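Local coordinates for protein putative hexose oxidase (Nonomuraea sp. ATCC 39727, PDB 5AWV) that probably oxidises the sugar of a glycopeptide antibiotic with a covalently held FAD, and is captured here in complex with teicoplanin, at residues I125-L131 with C151-G157; N44-R48 with I106-L110; L271-E276 with R374-I380. One frame throughout, in Å; residues are numbered along the deposited sequence.

Contact 1. Residues I125-L131 with C151-G157; sequences IEPGNTL and CGGVGVG. With FAD (flavin-adenine dinucleotide), chain M.
In this PCMH-type FAD-binding domain, the loop after strand 122-125 runs antiparallel to glycine-rich 151-157, which leads into helix 156-161 and follows FAD from flavin (Cys151) to phosphate (Gly155) and adenine (Gly157); Pro127 CB lies 3.6 Å from FAD N6A. Type I turns span Glu126-Asn129 and Cys151-Val154; Thr130 and Gly155, each an N-cap, form a single beta bridge (CA-CA 4.5 Å). Three backbone bonds set the register: Leu131 N to Val154 O (3.0 Å), Val156 N to Asn129 O (2.9 Å) and Gly157 N to Pro127 O (3.1 Å). Val156 (chi1 t) points at the other segment, its CG2 4.0 Å from Ile125 CG2. Leu131 (mt) lays CD1 3.6 Å from CG1 of Val154 (t). Asn129 (m) turns back, ND2 bonding Glu126 O at 2.9 Å and also Glu113 O. Thr130 (p) caps the following helix. CB atoms modelled on Gly155 and Gly157 would fall 2.6 Å from FAD O1P and N7A, respectively. Gly155 N donates to FAD O2P at 2.8 Å. Cys151 SG is bonded to FAD C6 at 1.8 Å.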
loop_
_atom_site.group_PDB
_atom_site.type_symbol
_atom_site.label_atom_id
_atom_site.label_comp_id
_atom_site.label_asym_id
_atom_site.label_seq_id
_atom_site.Cartn_x
_atom_site.Cartn_y
_atom_site.Cartn_z
ATOM N N ILE A 125 -0.360 -12.277 8.359
ATOM C CA ILE A 125 0.229 -10.906 8.401
ATOM C C ILE A 125 -0.865 -9.988 8.812
ATOM O O ILE A 125 -1.933 -9.849 8.144
ATOM C CB ILE A 125 0.791 -10.499 7.049
ATOM C CG1 ILE A 125 1.795 -11.567 6.571
ATOM C CG2 ILE A 125 1.541 -9.187 7.123
ATOM C CD1 ILE A 125 2.414 -11.278 5.245
ATOM N N GLU A 126 -0.642 -9.335 9.940
ATOM C CA GLU A 126 -1.581 -8.371 10.476
ATOM C C GLU A 126 -1.429 -6.991 9.841
ATOM O O GLU A 126 -0.346 -6.688 9.362
ATOM C CB GLU A 126 -1.490 -8.316 12.025
ATOM C CG GLU A 126 -2.220 -9.477 12.633
ATOM C CD GLU A 126 -2.240 -9.493 14.144
ATOM O OE1 GLU A 126 -1.414 -8.833 14.774
ATOM O OE2 GLU A 126 -3.099 -10.220 14.693
ATOM N N PRO A 127 -2.549 -6.228 9.735
ATOM C CA PRO A 127 -2.674 -4.945 9.010
ATOM C C PRO A 127 -1.839 -3.787 9.545
ATOM O O PRO A 127 -1.483 -2.935 8.779
ATOM C CB PRO A 127 -4.157 -4.583 9.094
ATOM C CG PRO A 127 -4.635 -5.370 10.296
ATOM C CD PRO A 127 -3.831 -6.598 10.406
ATOM N N GLY A 128 -1.431 -3.801 10.773
ATOM C CA GLY A 128 -0.605 -2.728 11.276
ATOM C C GLY A 128 0.870 -2.816 10.956
ATOM O O GLY A 128 1.622 -1.840 11.199
ATOM N N ASN A 129 1.323 -3.935 10.415
ATOM C CA ASN A 129 2.685 -4.037 9.943
ATOM C C ASN A 129 2.978 -3.076 8.764
ATOM O O ASN A 129 2.111 -2.837 7.929
ATOM C CB ASN A 129 2.980 -5.445 9.393
ATOM C CG ASN A 129 3.124 -6.458 10.467
ATOM O OD1 ASN A 129 4.075 -6.388 11.223
ATOM N ND2 ASN A 129 2.179 -7.389 10.569
ATOM N N THR A 130 4.197 -2.583 8.687
ATOM C CA THR A 130 4.680 -1.944 7.450
ATOM C C THR A 130 5.247 -2.969 6.509
ATOM O O THR A 130 5.614 -4.076 6.958
ATOM C CB THR A 130 5.751 -0.880 7.769
ATOM O OG1 THR A 130 6.864 -1.497 8.387
ATOM C CG2 THR A 130 5.220 0.160 8.724
ATOM N N LEU A 131 5.339 -2.621 5.212
ATOM C CA LEU A 131 6.031 -3.438 4.235
ATOM C C LEU A 131 7.454 -3.742 4.609
ATOM O O LEU A 131 7.860 -4.883 4.539
ATOM C CB LEU A 131 6.016 -2.809 2.836
ATOM C CG LEU A 131 4.596 -2.651 2.237
ATOM C CD1 LEU A 131 4.633 -2.154 0.795
ATOM C CD2 LEU A 131 3.835 -3.990 2.293
ATOM N N CYS A 151 7.865 1.304 -0.998
ATOM C CA CYS A 151 7.962 2.236 0.098
ATOM C C CYS A 151 7.782 1.477 1.420
ATOM O O CYS A 151 6.705 0.914 1.695
ATOM C CB CYS A 151 6.971 3.396 -0.031
ATOM S SG CYS A 151 6.702 4.067 -1.687
ATOM N N GLY A 152 8.840 1.463 2.232
ATOM C CA GLY A 152 8.892 0.709 3.469
ATOM C C GLY A 152 7.810 1.031 4.489
ATOM O O GLY A 152 7.438 0.155 5.274
ATOM N N GLY A 153 7.317 2.283 4.489
ATOM C CA GLY A 153 6.310 2.707 5.497
ATOM C C GLY A 153 4.798 2.431 5.157
ATOM O O GLY A 153 3.881 2.642 6.000
ATOM N N VAL A 154 4.543 1.981 3.959
ATOM C CA VAL A 154 3.220 1.602 3.534
ATOM C C VAL A 154 2.670 0.487 4.445
ATOM O O VAL A 154 3.362 -0.484 4.729
ATOM C CB VAL A 154 3.277 1.175 2.077
ATOM C CG1 VAL A 154 2.084 0.313 1.642
ATOM C CG2 VAL A 154 3.401 2.438 1.268
ATOM N N GLY A 155 1.428 0.639 4.886
ATOM C CA GLY A 155 0.801 -0.401 5.704
ATOM C C GLY A 155 0.231 -1.590 4.966
ATOM O O GLY A 155 -0.369 -1.496 3.874
ATOM N N VAL A 156 0.327 -2.734 5.600
ATOM C CA VAL A 156 -0.322 -3.909 5.065
ATOM C C VAL A 156 -1.870 -3.696 4.856
ATOM O O VAL A 156 -2.459 -4.181 3.882
ATOM C CB VAL A 156 -0.011 -5.108 5.991
ATOM C CG1 VAL A 156 -0.912 -6.314 5.698
ATOM C CG2 VAL A 156 1.448 -5.473 5.767
ATOM N N GLY A 157 -2.496 -3.031 5.807
ATOM C CA GLY A 157 -3.931 -2.935 5.814
ATOM C C GLY A 157 -4.529 -2.425 4.541
ATOM O O GLY A 157 -5.381 -3.097 3.947
HETATM P PA FAD M . -4.059 3.938 5.141
HETATM O O1A FAD M . -4.033 5.414 4.799
HETATM O O2A FAD M . -3.870 3.479 6.511
HETATM O O5B FAD M . -5.361 3.265 4.547
HETATM C C5B FAD M . -5.804 3.443 3.158
HETATM C C4B FAD M . -7.259 3.115 3.040
HETATM O O4B FAD M . -7.566 1.759 3.382
HETATM C C3B FAD M . -8.217 3.967 3.888
HETATM O O3B FAD M . -9.534 4.134 3.309
HETATM C C2B FAD M . -8.255 3.119 5.122
HETATM O O2B FAD M . -9.361 3.445 5.896
HETATM C C1B FAD M . -8.276 1.725 4.589
HETATM N N9A FAD M . -7.740 0.785 5.544
HETATM C C8A FAD M . -6.565 0.775 6.186
HETATM N N7A FAD M . -6.410 -0.335 6.941
HETATM C C5A FAD M . -7.496 -1.078 6.774
HETATM C C6A FAD M . -8.003 -2.344 7.346
HETATM N N6A FAD M . -7.239 -2.982 8.228
HETATM N N1A FAD M . -9.215 -2.787 6.898
HETATM C C2A FAD M . -9.965 -2.071 6.010
HETATM N N3A FAD M . -9.587 -0.878 5.473
HETATM C C4A FAD M . -8.396 -0.352 5.878
HETATM N N1 FAD M . 1.271 1.042 -3.857
HETATM C C2 FAD M . 1.755 0.033 -4.641
HETATM O O2 FAD M . 0.980 -0.878 -5.009
HETATM N N3 FAD M . 3.044 -0.037 -5.010
HETATM C C4 FAD M . 3.975 0.810 -4.523
HETATM O O4 FAD M . 5.181 0.707 -4.839
HETATM C C4X FAD M . 3.539 1.901 -3.642
HETATM N N5 FAD M . 4.420 2.817 -3.103
HETATM C C5X FAD M . 4.032 3.774 -2.205
HETATM C C6 FAD M . 5.013 4.621 -1.648
HETATM C C7 FAD M . 4.506 5.647 -0.807
HETATM C C7M FAD M . 5.515 6.648 -0.188
HETATM C C8 FAD M . 3.041 5.783 -0.440
HETATM C C8M FAD M . 2.582 6.707 0.663
HETATM C C9 FAD M . 2.134 4.851 -0.989
HETATM C C9A FAD M . 2.563 3.893 -1.861
HETATM N N10 FAD M . 1.681 2.953 -2.458
HETATM C C10 FAD M . 2.119 1.948 -3.305
HETATM C "C1'" FAD M . 0.204 3.031 -2.205
HETATM C "C2'" FAD M . -0.251 2.133 -1.118
HETATM O "O2'" FAD M . -0.342 0.840 -1.686
HETATM C "C3'" FAD M . -1.610 2.624 -0.784
HETATM O "O3'" FAD M . -1.435 3.985 -0.385
HETATM C "C4'" FAD M . -2.218 1.786 0.374
HETATM O "O4'" FAD M . -3.635 1.964 0.314
HETATM C "C5'" FAD M . -1.702 2.326 1.684
HETATM O "O5'" FAD M . -2.143 1.494 2.775
HETATM P P FAD M . -1.968 2.016 4.245
HETATM O O1P FAD M . -2.388 0.995 5.185
HETATM O O2P FAD M . -0.599 2.580 4.511
HETATM O O3P FAD M . -2.897 3.319 4.173
#

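Contact 2. Residues N44-R48 with I106-L110; sequences NLKLR and IDMSL
Asp107, with chi1 t, is the acceptor on which this contact converges. Leu45 lies in helix 42-46, and Leu47 is the first residue to leave helical phi/psi; the CA of Leu45 is 8.0 Å from that of Asp107. Arg48, beyond the helix, extends as p, t, t with chi4 near 91°, so that NE donates to Asp107 OD2 at 2.9 Å (154°) in a salt bridge. Its NH2 adds weak bonds to Asp107 OD1 (2.9 Å) and OD2 (3.0 Å), and also bonds Ser88 O. In the FAD-binding domain, Asp107 lies in strand 104-107 of a mixed sheet, and its OD1 closes an Asx turn by accepting from Ser109 N at 2.9 Å. Ser109 OG (chi1 m) donates to the same OD1 at 2.6 Å, and sits over one guanidinium face, 3.3 Å from Arg48 NH2 but at a poor angle for bonding. A water donates to Leu45 O (2.7 Å) and to Asp107 OD2 (2.6 Å); Leu45 O also accepts from Arg87. Leu45 (mt) brings CD2 to 3.6 Å from Asp107 OD2.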
loop_
_atom_site.group_PDB
_atom_site.type_symbol
_atom_site.label_atom_id
_atom_site.label_comp_id
_atom_site.label_asym_id
_atom_site.label_seq_id
_atom_site.Cartn_x
_atom_site.Cartn_y
_atom_site.Cartn_z
ATOM N N ASN A 44 0.174 12.816 17.768
ATOM C CA ASN A 44 0.948 11.844 17.030
ATOM C C ASN A 44 0.023 11.017 16.147
ATOM O O ASN A 44 0.335 10.810 14.976
ATOM C CB ASN A 44 1.809 10.947 17.924
ATOM C CG ASN A 44 3.057 11.683 18.471
ATOM O OD1 ASN A 44 3.276 12.886 18.202
ATOM N ND2 ASN A 44 3.908 10.956 19.051
ATOM N N LEU A 45 -1.032 10.511 16.729
ATOM C CA LEU A 45 -1.894 9.609 16.008
ATOM C C LEU A 45 -2.712 10.293 14.918
ATOM O O LEU A 45 -2.887 9.708 13.844
ATOM C CB LEU A 45 -2.744 8.816 16.939
ATOM C CG LEU A 45 -1.947 7.895 17.856
ATOM C CD1 LEU A 45 -2.828 7.278 18.941
ATOM C CD2 LEU A 45 -1.295 6.791 17.048
ATOM N N LYS A 46 -3.083 11.555 15.178
ATOM C CA LYS A 46 -3.891 12.362 14.268
ATOM C C LYS A 46 -3.020 12.709 13.082
ATOM O O LYS A 46 -3.511 12.992 11.973
ATOM C CB LYS A 46 -4.327 13.659 14.988
ATOM C CG LYS A 46 -5.351 14.536 14.268
ATOM C CD LYS A 46 -5.522 15.880 15.010
ATOM C CE LYS A 46 -4.626 16.905 14.440
ATOM N NZ LYS A 46 -5.206 17.323 13.128
ATOM N N LEU A 47 -1.727 12.774 13.329
ATOM C CA LEU A 47 -0.799 13.311 12.308
ATOM C C LEU A 47 0.018 12.257 11.654
ATOM O O LEU A 47 1.037 12.546 11.055
ATOM C CB LEU A 47 0.114 14.389 12.916
ATOM C CG LEU A 47 -0.566 15.698 13.272
ATOM C CD1 LEU A 47 0.435 16.532 14.044
ATOM C CD2 LEU A 47 -1.167 16.474 12.093
ATOM N N ARG A 48 -0.333 11.006 11.801
ATOM C CA ARG A 48 0.597 10.044 11.202
ATOM C C ARG A 48 0.292 9.612 9.775
ATOM O O ARG A 48 0.970 8.790 9.238
ATOM C CB ARG A 48 0.787 8.861 12.103
ATOM C CG ARG A 48 -0.319 7.887 12.170
ATOM C CD ARG A 48 0.267 6.746 13.009
ATOM N NE ARG A 48 -0.654 5.643 12.971
ATOM C CZ ARG A 48 -0.650 4.630 12.092
ATOM N NH1 ARG A 48 0.326 4.443 11.224
ATOM N NH2 ARG A 48 -1.614 3.749 12.182
ATOM N N ILE A 106 -10.061 4.165 13.867
ATOM C CA ILE A 106 -9.564 2.946 14.414
ATOM C C ILE A 106 -8.121 2.732 13.853
ATOM O O ILE A 106 -7.933 2.447 12.666
ATOM C CB ILE A 106 -10.471 1.756 14.119
ATOM C CG1 ILE A 106 -11.874 2.054 14.720
ATOM C CG2 ILE A 106 -9.881 0.494 14.692
ATOM C CD1 ILE A 106 -12.926 1.004 14.404
ATOM N N ASP A 107 -7.154 2.814 14.758
ATOM C CA ASP A 107 -5.754 2.808 14.414
ATOM C C ASP A 107 -5.199 1.423 14.702
ATOM O O ASP A 107 -5.304 0.932 15.821
ATOM C CB ASP A 107 -5.009 3.896 15.185
ATOM C CG ASP A 107 -3.532 4.027 14.742
ATOM O OD1 ASP A 107 -2.834 2.976 14.695
ATOM O OD2 ASP A 107 -3.132 5.157 14.386
ATOM N N MET A 108 -4.626 0.782 13.686
ATOM C CA MET A 108 -4.177 -0.610 13.771
ATOM C C MET A 108 -2.729 -0.841 14.160
ATOM O O MET A 108 -2.237 -2.010 14.079
ATOM C CB MET A 108 -4.433 -1.321 12.467
ATOM C CG MET A 108 -5.863 -1.169 11.899
ATOM S SD MET A 108 -7.227 -1.818 12.892
ATOM C CE MET A 108 -7.273 -3.417 12.203
ATOM N N SER A 109 -2.088 0.203 14.631
ATOM C CA SER A 109 -0.649 0.239 14.973
ATOM C C SER A 109 -0.198 -0.933 15.864
ATOM O O SER A 109 0.947 -1.445 15.714
ATOM C CB SER A 109 -0.306 1.496 15.757
ATOM O OG SER A 109 -0.310 2.693 15.040
ATOM N N LEU A 110 -1.052 -1.336 16.806
ATOM C CA LEU A 110 -0.710 -2.451 17.697
ATOM C C LEU A 110 -0.833 -3.823 17.056
ATOM O O LEU A 110 -0.311 -4.780 17.631
ATOM C CB LEU A 110 -1.527 -2.366 18.994
ATOM C CG LEU A 110 -1.369 -1.131 19.879
ATOM C CD1 LEU A 110 -2.332 -1.196 21.034
ATOM C CD2 LEU A 110 0.023 -0.990 20.457
HETATM O O HOH W 1 -4.225 7.401 13.608
#

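Contact 3. Residues L271-E276 with R374-I380; sequences LRNHGE and RLTDRQI. With N1L (2-amino-2-deoxy-beta-D-glucopyranuronic acid), chain B.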
loop_
_atom_site.group_PDB
_atom_site.type_symbol
_atom_site.label_atom_id
_atom_site.label_comp_id
_atom_site.label_asym_id
_atom_site.label_seq_id
_atom_site.Cartn_x
_atom_site.Cartn_y
_atom_site.Cartn_z
ATOM N N LEU A 271 10.605 8.189 -25.055
ATOM C CA LEU A 271 9.291 7.635 -24.641
ATOM C C LEU A 271 8.768 6.608 -25.603
ATOM O O LEU A 271 8.231 5.599 -25.126
ATOM C CB LEU A 271 8.271 8.718 -24.338
ATOM C CG LEU A 271 8.375 9.283 -22.939
ATOM C CD1 LEU A 271 9.662 10.064 -22.697
ATOM C CD2 LEU A 271 7.140 10.121 -22.693
ATOM N N ARG A 272 9.054 6.735 -26.935
ATOM C CA ARG A 272 8.692 5.693 -27.862
ATOM C C ARG A 272 9.506 4.453 -27.670
ATOM O O ARG A 272 8.968 3.363 -27.683
ATOM C CB ARG A 272 8.707 6.105 -29.353
ATOM C CG ARG A 272 7.782 7.283 -29.632
ATOM C CD ARG A 272 7.858 7.700 -31.066
ATOM N NE ARG A 272 7.204 9.022 -31.236
ATOM C CZ ARG A 272 6.704 9.460 -32.386
ATOM N NH1 ARG A 272 6.730 8.662 -33.504
ATOM N NH2 ARG A 272 6.157 10.704 -32.424
ATOM N N ASN A 273 10.810 4.607 -27.566
ATOM C CA ASN A 273 11.723 3.482 -27.321
ATOM C C ASN A 273 11.252 2.623 -26.094
ATOM O O ASN A 273 11.185 1.414 -26.139
ATOM C CB ASN A 273 13.116 4.010 -26.963
ATOM C CG ASN A 273 13.946 4.483 -28.150
ATOM O OD1 ASN A 273 15.013 5.055 -27.957
ATOM N ND2 ASN A 273 13.454 4.313 -29.327
ATOM N N HIS A 274 11.094 3.323 -24.995
ATOM C CA HIS A 274 10.741 2.764 -23.713
ATOM C C HIS A 274 9.405 2.064 -23.782
ATOM O O HIS A 274 9.306 0.939 -23.397
ATOM C CB HIS A 274 10.717 3.860 -22.659
ATOM C CG HIS A 274 10.186 3.417 -21.325
ATOM N ND1 HIS A 274 8.851 3.550 -20.975
ATOM C CD2 HIS A 274 10.796 2.819 -20.271
ATOM C CE1 HIS A 274 8.653 3.052 -19.769
ATOM N NE2 HIS A 274 9.815 2.639 -19.308
ATOM N N GLY A 275 8.397 2.742 -24.299
ATOM C CA GLY A 275 7.058 2.176 -24.391
ATOM C C GLY A 275 6.964 0.981 -25.272
ATOM O O GLY A 275 6.308 -0.008 -24.909
ATOM N N GLU A 276 7.594 1.053 -26.465
ATOM C CA GLU A 276 7.641 -0.074 -27.377
ATOM C C GLU A 276 8.378 -1.279 -26.831
ATOM O O GLU A 276 7.976 -2.410 -27.071
ATOM C CB GLU A 276 8.190 0.342 -28.777
ATOM C CG GLU A 276 7.112 1.228 -29.457
ATOM C CD GLU A 276 7.532 1.980 -30.714
ATOM O OE1 GLU A 276 6.788 2.918 -31.178
ATOM O OE2 GLU A 276 8.603 1.652 -31.227
ATOM N N ARG A 374 2.100 1.718 -25.526
ATOM C CA ARG A 374 2.700 2.996 -25.217
ATOM C C ARG A 374 1.769 4.150 -25.378
ATOM O O ARG A 374 0.800 4.165 -26.189
ATOM C CB ARG A 374 3.956 3.228 -26.049
ATOM C CG ARG A 374 3.663 3.501 -27.540
ATOM C CD ARG A 374 4.896 4.176 -28.090
ATOM N NE ARG A 374 4.959 4.388 -29.518
ATOM C CZ ARG A 374 4.597 5.488 -30.162
ATOM N NH1 ARG A 374 4.036 6.498 -29.517
ATOM N NH2 ARG A 374 4.858 5.574 -31.479
ATOM N N LEU A 375 2.109 5.185 -24.656
ATOM C CA LEU A 375 1.550 6.491 -24.932
ATOM C C LEU A 375 1.662 6.833 -26.420
ATOM O O LEU A 375 2.654 6.554 -27.063
ATOM C CB LEU A 375 2.248 7.559 -24.099
ATOM C CG LEU A 375 1.982 7.579 -22.589
ATOM C CD1 LEU A 375 2.909 8.562 -21.841
ATOM C CD2 LEU A 375 0.519 7.924 -22.216
ATOM N N THR A 376 0.629 7.428 -26.982
ATOM C CA THR A 376 0.592 7.724 -28.406
ATOM C C THR A 376 1.472 8.934 -28.624
ATOM O O THR A 376 1.950 9.629 -27.668
ATOM C CB THR A 376 -0.842 8.121 -28.878
ATOM O OG1 THR A 376 -1.180 9.384 -28.310
ATOM C CG2 THR A 376 -1.819 7.041 -28.521
ATOM N N ASP A 377 1.719 9.206 -29.897
ATOM C CA ASP A 377 2.536 10.342 -30.238
ATOM C C ASP A 377 1.968 11.657 -29.726
ATOM O O ASP A 377 2.718 12.480 -29.262
ATOM C CB ASP A 377 2.737 10.412 -31.753
ATOM C CG ASP A 377 3.474 9.190 -32.317
ATOM O OD1 ASP A 377 4.159 8.449 -31.543
ATOM O OD2 ASP A 377 3.318 8.946 -33.544
ATOM N N ARG A 378 0.648 11.799 -29.749
ATOM C CA ARG A 378 -0.042 12.994 -29.267
ATOM C C ARG A 378 -0.001 13.114 -27.770
ATOM O O ARG A 378 0.146 14.180 -27.208
ATOM C CB ARG A 378 -1.472 13.007 -29.768
ATOM C CG ARG A 378 -1.533 12.942 -31.309
ATOM C CD ARG A 378 -2.942 13.046 -31.887
ATOM N NE ARG A 378 -3.484 14.380 -31.716
ATOM C CZ ARG A 378 -4.662 14.795 -32.169
ATOM N NH1 ARG A 378 -5.458 13.987 -32.894
ATOM N NH2 ARG A 378 -5.045 16.037 -31.905
ATOM N N GLN A 379 -0.008 11.979 -27.104
ATOM C CA GLN A 379 0.143 11.931 -25.656
ATOM C C GLN A 379 1.534 12.266 -25.238
ATOM O O GLN A 379 1.743 12.981 -24.277
ATOM C CB GLN A 379 -0.297 10.561 -25.123
ATOM C CG GLN A 379 -1.839 10.343 -25.222
ATOM C CD GLN A 379 -2.300 9.005 -24.671
ATOM O OE1 GLN A 379 -3.195 8.951 -23.844
ATOM N NE2 GLN A 379 -1.717 7.957 -25.118
ATOM N N ILE A 380 2.523 11.771 -25.986
ATOM C CA ILE A 380 3.876 12.138 -25.634
ATOM C C ILE A 380 4.084 13.670 -25.798
ATOM O O ILE A 380 4.811 14.283 -25.004
ATOM C CB ILE A 380 4.892 11.336 -26.449
ATOM C CG1 ILE A 380 4.826 9.853 -26.005
ATOM C CG2 ILE A 380 6.268 11.894 -26.381
ATOM C CD1 ILE A 380 5.569 8.924 -26.882
HETATM C C1 N1L B . -5.529 13.159 -36.451
HETATM C C2 N1L B . -6.661 12.969 -37.581
HETATM C C3 N1L B . -7.923 12.193 -36.971
HETATM C C4 N1L B . -7.502 10.974 -36.139
HETATM C C5 N1L B . -6.420 11.415 -35.087
HETATM C C6 N1L B . -6.113 10.274 -34.079
HETATM N N2 N1L B . -7.128 13.892 -38.416
HETATM O O3 N1L B . -8.660 11.813 -38.144
HETATM O O4 N1L B . -8.739 10.536 -35.482
HETATM O O5 N1L B . -5.181 11.910 -35.774
HETATM O O6B N1L B . -5.157 10.796 -33.119
HETATM O O6A N1L B . -5.692 9.097 -34.793
HETATM O O HOH W 2 5.425 12.680 -29.940
HETATM O O HOH W 3 5.771 3.501 -33.698
#
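Arg374 opens the second segment where it passes closest to 271-276: its CA is 4.5 Å from that of Gly275, and Gly275 CA lies 3.7 Å from Arg374 CB. A CB modelled on Gly275 would clash, 2.4 Å from Arg374 CB. With chi1 p and the rest extended, the Arg374 side chain crosses the helix obliquely; NE donates to Glu276 OE1 at 2.9 Å in a salt bridge, and NH2 to the same OE1 weakly at 3.3 Å. A water bridges Glu276 OE1 (2.8 Å) and Arg374 NH2 (3.2 Å). Arg272 CG packs over one guanidinium face, 3.7 Å from Arg374 CZ. Next, Leu375 O accepts from Arg374 NH1 at 2.8 Å. Thr376 is the N-cap of helix 377-387, its OG1 accepting from Gln379 N at 3.1 Å. Asp377 OD1, whose place is less certain, forms a salt bridge with Arg374 NH1 at 2.8 Å; Arg272 NE lies 3.1 Å from that OD1, a charge contact only, the oxygen being out of the guanidinium plane. Arg378 points away, its NH1 bonding N1L O6B at 3.2 Å. Finally, Ile380 CD1 meets Leu271 CB at 3.7 Å. Arg272 and Arg378 also bond backbone of bound peptide, which lies beside the contact. The salt-bridge network Arg272-Glu276-Arg374-Asp377 joins helix 264-280 to the loop and first turn of helix 377-387, helices packed on the seven-stranded antiparallel sheet, consistent with this family's substrate-binding domain.

From the N terminus, contact 2 comes first: residues 44-48, at the end of helix 42-46, meet 106-110 after 57 intervening residues, joining that helix to strand 104-107 of the mixed sheet. Contact 1 then closes a short loop of 19 residues that carries helix 131-142, linking the end of strand 122-125 to the start of helix 156-161. Contact 3 closes last, over 97 residues, and ties helix 264-280 to helix 377-387. The three loops follow in series; none nests or crosses. Contacts 1 and 2 touch, Pro127 CG lying 3.8 Å from Met108 CE, and both reach FAD. Contact 3 lies on the opposite side of the chain's centre, about 34 Å from contact 1, centre to centre.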